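Local coordinates for protein purine nucleoside phosphorylase (Schistosoma mansoni, PDB 5TBT) that probably cleaves purine nucleosides such as inosine and guanosine with phosphate, giving the free base and ribose 1-phosphate, and here holds cytidine and a sulfate ion, at residues A[113-118]-A[235-240]; A[117-122]-A[216-221]; A[192-197]-A[220-225]. All coordinates share one frame; numbering follows the deposited sequence.

Interaction 1: residues A[113-118]-A[235-240]; sequences LLITNL and IKVLAV. With CTN (4-amino-1-beta-D-ribofuranosyl-2(1H)-pyrimidinone), chain B; SO4 (sulfate ion), chain C.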
# COMPACT_ATOMS: atom_id res chain seq x y z
N LEU A 113 9.66 2.74 25.76
CA LEU A 113 8.33 3.16 25.35
C LEU A 113 7.37 1.98 25.49
O LEU A 113 7.60 0.92 24.90
CB LEU A 113 8.33 3.68 23.91
CG LEU A 113 6.97 3.99 23.27
CD1 LEU A 113 6.31 5.17 23.97
CD2 LEU A 113 7.13 4.25 21.78
N LEU A 114 6.30 2.18 26.25
CA LEU A 114 5.29 1.15 26.49
C LEU A 114 4.00 1.53 25.76
O LEU A 114 3.57 2.68 25.81
CB LEU A 114 5.02 0.98 27.98
CG LEU A 114 6.25 0.84 28.89
CD1 LEU A 114 5.84 0.88 30.36
CD2 LEU A 114 7.03 -0.42 28.58
N ILE A 115 3.39 0.55 25.09
CA ILE A 115 2.27 0.81 24.19
C ILE A 115 1.18 -0.23 24.42
O ILE A 115 1.47 -1.43 24.55
CB ILE A 115 2.70 0.78 22.71
CG1 ILE A 115 3.90 1.70 22.47
CG2 ILE A 115 1.55 1.17 21.80
CD1 ILE A 115 4.41 1.69 21.05
N THR A 116 -0.08 0.22 24.46
CA THR A 116 -1.25 -0.65 24.44
C THR A 116 -2.17 -0.27 23.28
O THR A 116 -2.24 0.89 22.89
CB THR A 116 -2.05 -0.59 25.74
OG1 THR A 116 -2.50 0.76 25.96
CG2 THR A 116 -1.21 -1.05 26.91
N ASN A 117 -2.88 -1.26 22.76
CA ASN A 117 -3.85 -1.01 21.70
C ASN A 117 -4.99 -2.02 21.82
O ASN A 117 -4.90 -3.01 22.54
CB ASN A 117 -3.21 -1.09 20.31
CG ASN A 117 -2.66 -2.48 19.98
OD1 ASN A 117 -3.40 -3.47 19.94
ND2 ASN A 117 -1.36 -2.55 19.72
N LEU A 118 -6.07 -1.73 21.10
CA LEU A 118 -7.17 -2.67 20.89
C LEU A 118 -7.02 -3.28 19.51
O LEU A 118 -6.63 -2.60 18.55
CB LEU A 118 -8.53 -1.98 20.99
CG LEU A 118 -9.25 -1.88 22.34
CD1 LEU A 118 -9.69 -3.26 22.84
CD2 LEU A 118 -8.39 -1.19 23.38
N ILE A 235 15.14 3.43 21.02
CA ILE A 235 14.27 3.30 22.19
C ILE A 235 13.69 1.90 22.21
O ILE A 235 13.23 1.39 21.18
CB ILE A 235 13.15 4.36 22.16
CG1 ILE A 235 13.73 5.77 22.39
CG2 ILE A 235 12.08 4.05 23.20
CD1 ILE A 235 12.71 6.88 22.27
N LYS A 236 13.72 1.26 23.38
CA LYS A 236 13.16 -0.08 23.53
C LYS A 236 11.65 -0.02 23.67
O LYS A 236 11.09 0.95 24.19
CB LYS A 236 13.78 -0.78 24.74
CG LYS A 236 15.28 -1.00 24.65
CD LYS A 236 15.79 -1.69 25.91
CE LYS A 236 17.27 -2.02 25.83
NZ LYS A 236 17.68 -2.93 26.94
N VAL A 237 10.98 -1.08 23.21
CA VAL A 237 9.53 -1.09 23.07
C VAL A 237 8.95 -2.34 23.71
O VAL A 237 9.49 -3.44 23.56
CB VAL A 237 9.10 -0.99 21.59
CG1 VAL A 237 7.59 -1.15 21.46
CG2 VAL A 237 9.55 0.33 20.99
N LEU A 238 7.84 -2.17 24.44
CA LEU A 238 6.92 -3.24 24.78
C LEU A 238 5.54 -2.85 24.28
O LEU A 238 5.09 -1.72 24.52
CB LEU A 238 6.89 -3.50 26.29
CG LEU A 238 5.76 -4.42 26.76
CD1 LEU A 238 6.04 -5.87 26.37
CD2 LEU A 238 5.52 -4.29 28.25
N ALA A 239 4.88 -3.76 23.58
CA ALA A 239 3.58 -3.50 22.98
C ALA A 239 2.63 -4.64 23.30
O ALA A 239 2.97 -5.81 23.13
CB ALA A 239 3.69 -3.31 21.46
N VAL A 240 1.43 -4.29 23.77
CA VAL A 240 0.44 -5.27 24.22
C VAL A 240 -0.89 -4.97 23.55
O VAL A 240 -1.38 -3.83 23.61
CB VAL A 240 0.28 -5.26 25.75
CG1 VAL A 240 -0.71 -6.34 26.18
CG2 VAL A 240 1.62 -5.44 26.43
O5' CTN B . -12.37 0.09 17.35
C5' CTN B . -11.52 1.03 16.77
C4' CTN B . -10.39 1.42 17.72
O4' CTN B . -9.78 0.28 18.28
C1' CTN B . -8.73 -0.19 17.47
N1 CTN B . -9.08 -1.41 16.74
C6 CTN B . -10.10 -2.13 17.13
C5 CTN B . -10.45 -3.27 16.47
C4 CTN B . -9.74 -3.67 15.38
N3 CTN B . -8.69 -2.97 14.99
C2 CTN B . -8.32 -1.83 15.65
O2 CTN B . -7.36 -1.16 15.30
N4 CTN B . -10.12 -4.80 14.78
C2' CTN B . -8.43 0.96 16.53
O2' CTN B . -7.05 1.23 16.54
C3' CTN B . -9.30 2.10 16.94
O3' CTN B . -8.63 3.03 17.77
S SO4 C . -6.31 1.62 19.97
O1 SO4 C . -6.51 0.74 21.02
O2 SO4 C . -5.24 1.14 19.16
O3 SO4 C . -7.51 1.70 19.17
O4 SO4 C . -6.06 2.99 20.33
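The N-H of Leu-113 runs almost straight to Lys-236 O, with 2.8 Å from N to O and 168° at the hydrogen. It is the first of five backbone bonds between two parallel strands. Leu-238 bonds through both its N and its O: its N donates to Leu-113 O, and its O accepts from Ile-115 N at 2.9 Å. Val-240 does the same between Ile-115 O and Asn-117 N. The carbonyl oxygens also take C-H contacts; Val-237 CA lies 3.3 Å from Leu-113 O.

Side chains alternate between the two faces. Leu-114, Thr-116, Leu-238 and Val-240 share one. Leu-114 turns CG beside its own backbone N (chi1 -48°), and its CD2 branch then rests on Leu-238 CB at 3.8 Å. Phe-277 and Ile-281 of helix 259-283 cover Leu-114. On the other face, Ile-115 reaches along the strand, and its CD1 meets Val-237 CG1 at 4.3 Å. Helix 224-232 packs there on Leu-113 and Val-237.

The polar ends are held from outside the pair. Thr-116 OG1 bonds to Gly-34 N. The Asn-117 amide bonds to Ser-241 OG through OD1 and to Thr-223 OG1 through ND2, which fixes its rotation. Asn-117 CB lies 3.2 Å from sulfate O2. Leu-118 N faces sulfate O1, but the modelled distance is doubtfully short. The pair belongs to the central mixed beta-sheet of the phosphorylase superfamily, with strand 112-121 running into what is probably the phosphate site.

Interaction 2: residues A[117-122]-A[216-221]; sequences NLAGGI and CDVVGM. With CTN (4-amino-1-beta-D-ribofuranosyl-2(1H)-pyrimidinone), chain B; SO4 (sulfate ion), chain C.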
# COMPACT_ATOMS: atom_id res chain seq x y z
N ASN A 117 -2.88 -1.26 22.76
CA ASN A 117 -3.85 -1.01 21.70
C ASN A 117 -4.99 -2.02 21.82
O ASN A 117 -4.90 -3.01 22.54
CB ASN A 117 -3.21 -1.09 20.31
CG ASN A 117 -2.66 -2.48 19.98
OD1 ASN A 117 -3.40 -3.47 19.94
ND2 ASN A 117 -1.36 -2.55 19.72
N LEU A 118 -6.07 -1.73 21.10
CA LEU A 118 -7.17 -2.67 20.89
C LEU A 118 -7.02 -3.28 19.51
O LEU A 118 -6.63 -2.60 18.55
CB LEU A 118 -8.53 -1.98 20.99
CG LEU A 118 -9.25 -1.88 22.34
CD1 LEU A 118 -9.69 -3.26 22.84
CD2 LEU A 118 -8.39 -1.19 23.38
N ALA A 119 -7.32 -4.57 19.39
CA ALA A 119 -7.07 -5.25 18.13
C ALA A 119 -8.01 -6.44 17.98
O ALA A 119 -8.65 -6.90 18.93
CB ALA A 119 -5.62 -5.71 18.03
N GLY A 120 -8.10 -6.92 16.74
CA GLY A 120 -8.91 -8.09 16.43
C GLY A 120 -8.06 -9.35 16.45
O GLY A 120 -6.90 -9.35 16.06
N GLY A 121 -8.67 -10.44 16.93
CA GLY A 121 -7.97 -11.70 17.06
C GLY A 121 -8.12 -12.54 15.80
O GLY A 121 -9.22 -12.68 15.26
N ILE A 122 -7.00 -13.11 15.36
CA ILE A 122 -6.98 -14.03 14.23
C ILE A 122 -6.72 -15.46 14.69
O ILE A 122 -7.43 -16.39 14.30
CB ILE A 122 -5.92 -13.60 13.18
CG1 ILE A 122 -6.23 -12.19 12.67
CG2 ILE A 122 -5.88 -14.58 12.03
CD1 ILE A 122 -7.54 -12.08 11.93
N CYS A 216 -0.59 -14.48 10.81
CA CYS A 216 -0.87 -13.35 11.69
C CYS A 216 -1.74 -13.82 12.84
O CYS A 216 -2.70 -14.58 12.64
CB CYS A 216 -1.57 -12.22 10.93
SG CYS A 216 -0.67 -11.57 9.51
N ASP A 217 -1.40 -13.39 14.05
CA ASP A 217 -2.22 -13.69 15.22
C ASP A 217 -3.20 -12.58 15.55
O ASP A 217 -4.25 -12.85 16.14
CB ASP A 217 -1.34 -13.96 16.44
CG ASP A 217 -0.33 -15.07 16.21
OD1 ASP A 217 -0.74 -16.25 16.25
OD2 ASP A 217 0.86 -14.77 16.00
N VAL A 218 -2.88 -11.34 15.17
CA VAL A 218 -3.60 -10.16 15.62
C VAL A 218 -3.53 -9.11 14.51
O VAL A 218 -2.56 -9.06 13.75
CB VAL A 218 -2.99 -9.63 16.95
CG1 VAL A 218 -3.35 -8.19 17.20
CG2 VAL A 218 -3.43 -10.49 18.12
N VAL A 219 -4.57 -8.29 14.40
CA VAL A 219 -4.63 -7.23 13.40
C VAL A 219 -5.19 -5.96 14.03
O VAL A 219 -6.18 -6.01 14.77
CB VAL A 219 -5.46 -7.66 12.17
CG1 VAL A 219 -6.85 -8.10 12.59
CG2 VAL A 219 -5.52 -6.53 11.15
N GLY A 220 -4.54 -4.83 13.74
CA GLY A 220 -4.97 -3.55 14.28
C GLY A 220 -4.49 -2.41 13.40
O GLY A 220 -3.78 -2.60 12.41
N MET A 221 -4.87 -1.19 13.81
CA MET A 221 -4.70 -0.00 12.99
C MET A 221 -3.66 0.97 13.52
O MET A 221 -3.63 2.13 13.08
CB MET A 221 -6.04 0.74 12.84
CG MET A 221 -7.18 -0.09 12.27
SD MET A 221 -8.72 0.85 12.24
CE MET A 221 -9.91 -0.45 11.93
O5' CTN B . -12.37 0.09 17.35
C5' CTN B . -11.52 1.03 16.77
C4' CTN B . -10.39 1.42 17.72
O4' CTN B . -9.78 0.28 18.28
C1' CTN B . -8.73 -0.19 17.47
N1 CTN B . -9.08 -1.41 16.74
C6 CTN B . -10.10 -2.13 17.13
C5 CTN B . -10.45 -3.27 16.47
C4 CTN B . -9.74 -3.67 15.38
N3 CTN B . -8.69 -2.97 14.99
C2 CTN B . -8.32 -1.83 15.65
O2 CTN B . -7.36 -1.16 15.30
N4 CTN B . -10.12 -4.80 14.78
C2' CTN B . -8.43 0.96 16.53
O2' CTN B . -7.05 1.23 16.54
C3' CTN B . -9.30 2.10 16.94
O3' CTN B . -8.63 3.03 17.77
S SO4 C . -6.31 1.62 19.97
O1 SO4 C . -6.51 0.74 21.02
O2 SO4 C . -5.24 1.14 19.16
O3 SO4 C . -7.51 1.70 19.17
O4 SO4 C . -6.06 2.99 20.33
O HOH W 1 -4.67 -1.45 17.14
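Ala-119 points its methyl at the strand opposite, where it presses on one branch of Val-218. The CB to CG1 distance is 3.5 Å, tighter than a usual carbon contact. Val-219 O also lies close to this CB. The two strands, 117-121 and 218-220, form a short, strongly twisted antiparallel pair in the mixed sheet of this phosphorylase fold, beside the nucleoside pocket.

Val-218 and Val-219 point to opposite faces. Val-218 sets CG1 anti to its backbone N (chi1 160°), and this is the branch that meets Ala-119. Val-219 holds CG1 between its N and carbonyl carbon, where it approaches Ile-122. The Ile-122 and Val-219 side chains lie at a slant to each other, with CD1 of Ile-122 and CG1 of Val-219 4.1 Å apart. Ile-122 also lays CG2 against Cys-216 O at 3.2 Å. Ser-208 and Leu-212 of helix 205-213 touch Ile-122 as well.

Gly-120 and Val-219 form a hydrogen-bonded pair. Gly-120 N donates to Val-219 O at 2.9 Å, and Val-219 N donates back to Gly-120 O. Ile-122 N bonds to Asp-217 O from well above the carbonyl plane, 44° out of it. The Asp-217 carboxylate bonds outside the pair, through OD2 to Val-193 N and through OD1 to Asn-123 ND2.

The cytosine base lies by Gly-120 and Gly-220, with its N4 3.5 Å from Gly-120 N. Phe-161 of a second subunit packs on Met-221. Met-221 N makes a weak hydrogen bond to cytidine O2 at 2.9 Å, and Met-221 CG lies 3.2 Å from the same oxygen.

Interaction 3: residues A[192-197]-A[220-225]; sequences GVYAFN and GMSTVP. With CTN (4-amino-1-beta-D-ribofuranosyl-2(1H)-pyrimidinone), chain B; SO4 (sulfate ion), chain C.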
# COMPACT_ATOMS: atom_id res chain seq x y z
N GLY A 192 2.28 -13.10 20.07
CA GLY A 192 1.92 -13.30 18.68
C GLY A 192 2.41 -12.17 17.79
O GLY A 192 3.07 -11.23 18.23
N VAL A 193 2.05 -12.30 16.51
CA VAL A 193 2.49 -11.40 15.45
C VAL A 193 1.34 -10.46 15.10
O VAL A 193 0.19 -10.90 14.93
CB VAL A 193 2.95 -12.19 14.21
CG1 VAL A 193 3.27 -11.25 13.06
CG2 VAL A 193 4.16 -13.05 14.56
N TYR A 194 1.65 -9.17 14.99
CA TYR A 194 0.66 -8.12 14.79
C TYR A 194 0.68 -7.67 13.33
O TYR A 194 1.74 -7.33 12.80
CB TYR A 194 0.97 -6.95 15.72
CG TYR A 194 0.06 -5.73 15.64
CD1 TYR A 194 0.26 -4.76 14.66
CD2 TYR A 194 -0.94 -5.53 16.57
CE1 TYR A 194 -0.56 -3.64 14.60
CE2 TYR A 194 -1.76 -4.41 16.52
CZ TYR A 194 -1.56 -3.46 15.53
OH TYR A 194 -2.36 -2.35 15.47
N ALA A 195 -0.48 -7.66 12.69
CA ALA A 195 -0.62 -7.17 11.33
C ALA A 195 -1.16 -5.75 11.36
O ALA A 195 -2.13 -5.46 12.08
CB ALA A 195 -1.55 -8.08 10.51
N PHE A 196 -0.53 -4.86 10.60
CA PHE A 196 -0.90 -3.45 10.57
C PHE A 196 -1.87 -3.23 9.42
O PHE A 196 -1.48 -3.21 8.25
CB PHE A 196 0.35 -2.58 10.41
CG PHE A 196 0.08 -1.10 10.37
CD1 PHE A 196 -1.11 -0.56 10.84
CD2 PHE A 196 1.04 -0.24 9.85
CE1 PHE A 196 -1.34 0.81 10.79
CE2 PHE A 196 0.82 1.12 9.80
CZ PHE A 196 -0.37 1.65 10.27
N ASN A 197 -3.15 -3.07 9.75
CA ASN A 197 -4.16 -2.69 8.77
C ASN A 197 -4.34 -1.18 8.84
O ASN A 197 -4.66 -0.63 9.90
CB ASN A 197 -5.48 -3.41 9.04
CG ASN A 197 -6.66 -2.74 8.38
OD1 ASN A 197 -6.57 -2.28 7.24
ND2 ASN A 197 -7.78 -2.67 9.09
N GLY A 220 -4.54 -4.83 13.74
CA GLY A 220 -4.97 -3.55 14.28
C GLY A 220 -4.49 -2.41 13.40
O GLY A 220 -3.78 -2.60 12.41
N MET A 221 -4.87 -1.19 13.81
CA MET A 221 -4.70 -0.00 12.99
C MET A 221 -3.66 0.97 13.52
O MET A 221 -3.63 2.13 13.08
CB MET A 221 -6.04 0.74 12.84
CG MET A 221 -7.18 -0.09 12.27
SD MET A 221 -8.72 0.85 12.24
CE MET A 221 -9.91 -0.45 11.93
N SER A 222 -2.81 0.56 14.45
CA SER A 222 -1.91 1.51 15.11
C SER A 222 -0.58 0.82 15.42
O SER A 222 -0.25 -0.23 14.86
CB SER A 222 -2.58 2.07 16.38
OG SER A 222 -2.64 1.10 17.40
N THR A 223 0.20 1.47 16.29
CA THR A 223 1.34 0.89 17.00
C THR A 223 2.59 0.70 16.13
O THR A 223 3.67 1.13 16.52
CB THR A 223 0.95 -0.45 17.63
OG1 THR A 223 -0.14 -0.24 18.54
CG2 THR A 223 2.13 -1.04 18.39
N VAL A 224 2.44 0.03 14.98
CA VAL A 224 3.61 -0.22 14.12
C VAL A 224 4.33 1.06 13.73
O VAL A 224 5.57 1.07 13.72
CB VAL A 224 3.20 -1.07 12.91
CG1 VAL A 224 4.30 -1.08 11.86
CG2 VAL A 224 2.87 -2.49 13.35
N PRO A 225 3.66 2.17 13.38
CA PRO A 225 4.42 3.40 13.10
C PRO A 225 5.26 3.88 14.27
O PRO A 225 6.42 4.27 14.08
CB PRO A 225 3.32 4.42 12.75
CG PRO A 225 2.19 3.59 12.26
CD PRO A 225 2.22 2.34 13.07
O5' CTN B . -12.37 0.09 17.35
C5' CTN B . -11.52 1.03 16.77
C4' CTN B . -10.39 1.42 17.72
O4' CTN B . -9.78 0.28 18.28
C1' CTN B . -8.73 -0.19 17.47
N1 CTN B . -9.08 -1.41 16.74
C6 CTN B . -10.10 -2.13 17.13
C5 CTN B . -10.45 -3.27 16.47
C4 CTN B . -9.74 -3.67 15.38
N3 CTN B . -8.69 -2.97 14.99
C2 CTN B . -8.32 -1.83 15.65
O2 CTN B . -7.36 -1.16 15.30
N4 CTN B . -10.12 -4.80 14.78
C2' CTN B . -8.43 0.96 16.53
O2' CTN B . -7.05 1.23 16.54
C3' CTN B . -9.30 2.10 16.94
O3' CTN B . -8.63 3.03 17.77
S SO4 C . -6.31 1.62 19.97
O1 SO4 C . -6.51 0.74 21.02
O2 SO4 C . -5.24 1.14 19.16
O3 SO4 C . -7.51 1.70 19.17
O4 SO4 C . -6.06 2.99 20.33
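Pro-225 CD makes an off-centre CH-pi contact with the Phe-196 ring, 4.2 Å from the ring centroid and 29° off the normal. Gly-220 O lies at the ring edge, in plane. Met-221 O is also near the plane at the edge, 3.5 Å from Phe-196 CE1. Val-224 approaches the ring obliquely through CB. The Tyr-194 ring is met at a slant too: Val-224 CG2 lies 3.7 Å from its CD1. Both aromatic residues place CG anti to the backbone N (chi1 180° for Phe-196), and both side chains reach Val-224, whose CG2 lies against Tyr-194 while its CB meets Phe-196 CD2.

Tyr-194 OH sits in the bend of segment 220-225. Ser-222 N donates to it at 3.1 Å, nearly straight at 168°. The same oxygen is 3.0 Å from Gly-220 C, a close approach to a residue that has no side chain. Tyr-194 also packs against Asn-117 of strand 112-121.

The backbones meet as a parallel strand pair, bridged at Phe-196 and Gly-220. Gly-220 N donates to Ala-195 O, and Asn-197 N donates to Gly-220 O at 2.8 Å. After strand 218-220 the chain turns into helix 224-232. This strand-to-helix turn of the phosphorylase superfamily sheet lies at the cytidine and sulfate site, probably the nucleoside and phosphate site. Thr-223 stands at the N-cap position of the helix, and its side chain makes no capping bond. Its OG1 instead bonds to Arg-86 NH2.

The turn also faces the anion. Ser-222 OG donates to sulfate O2 at 3.1 Å, and Ser-35 OG is a further partner of the sulfate. Asn-197 and Met-221 run side by side, pointing the same way. Asn-197 ND2 bonds to Thr-201 O, while Asn-197 O takes a C-H contact from Met-221 CA at 3.2 Å.

How the interactions relate
All three contacts are buried and belong to one mixed sheet. Interaction 1 lies nearest the centre of the chain and is a regular parallel pair packed by aliphatic side chains. Interaction 2 uses the far end of the same strand, 112-121, with an antiparallel partner and glycines beside the base. Interaction 3 continues from that partner to strand 189-196 and adds aromatic rings and a helix start. Val-218 O, 2.7 Å from Ala-195 N, probably bonds interactions 2 and 3 together. The Asn-117 side chain, shared by interactions 1 and 2, reaches Thr-223 of interaction 3. Cytidine and sulfate touch all three. The second subunit touches 2 and 3 but not 1.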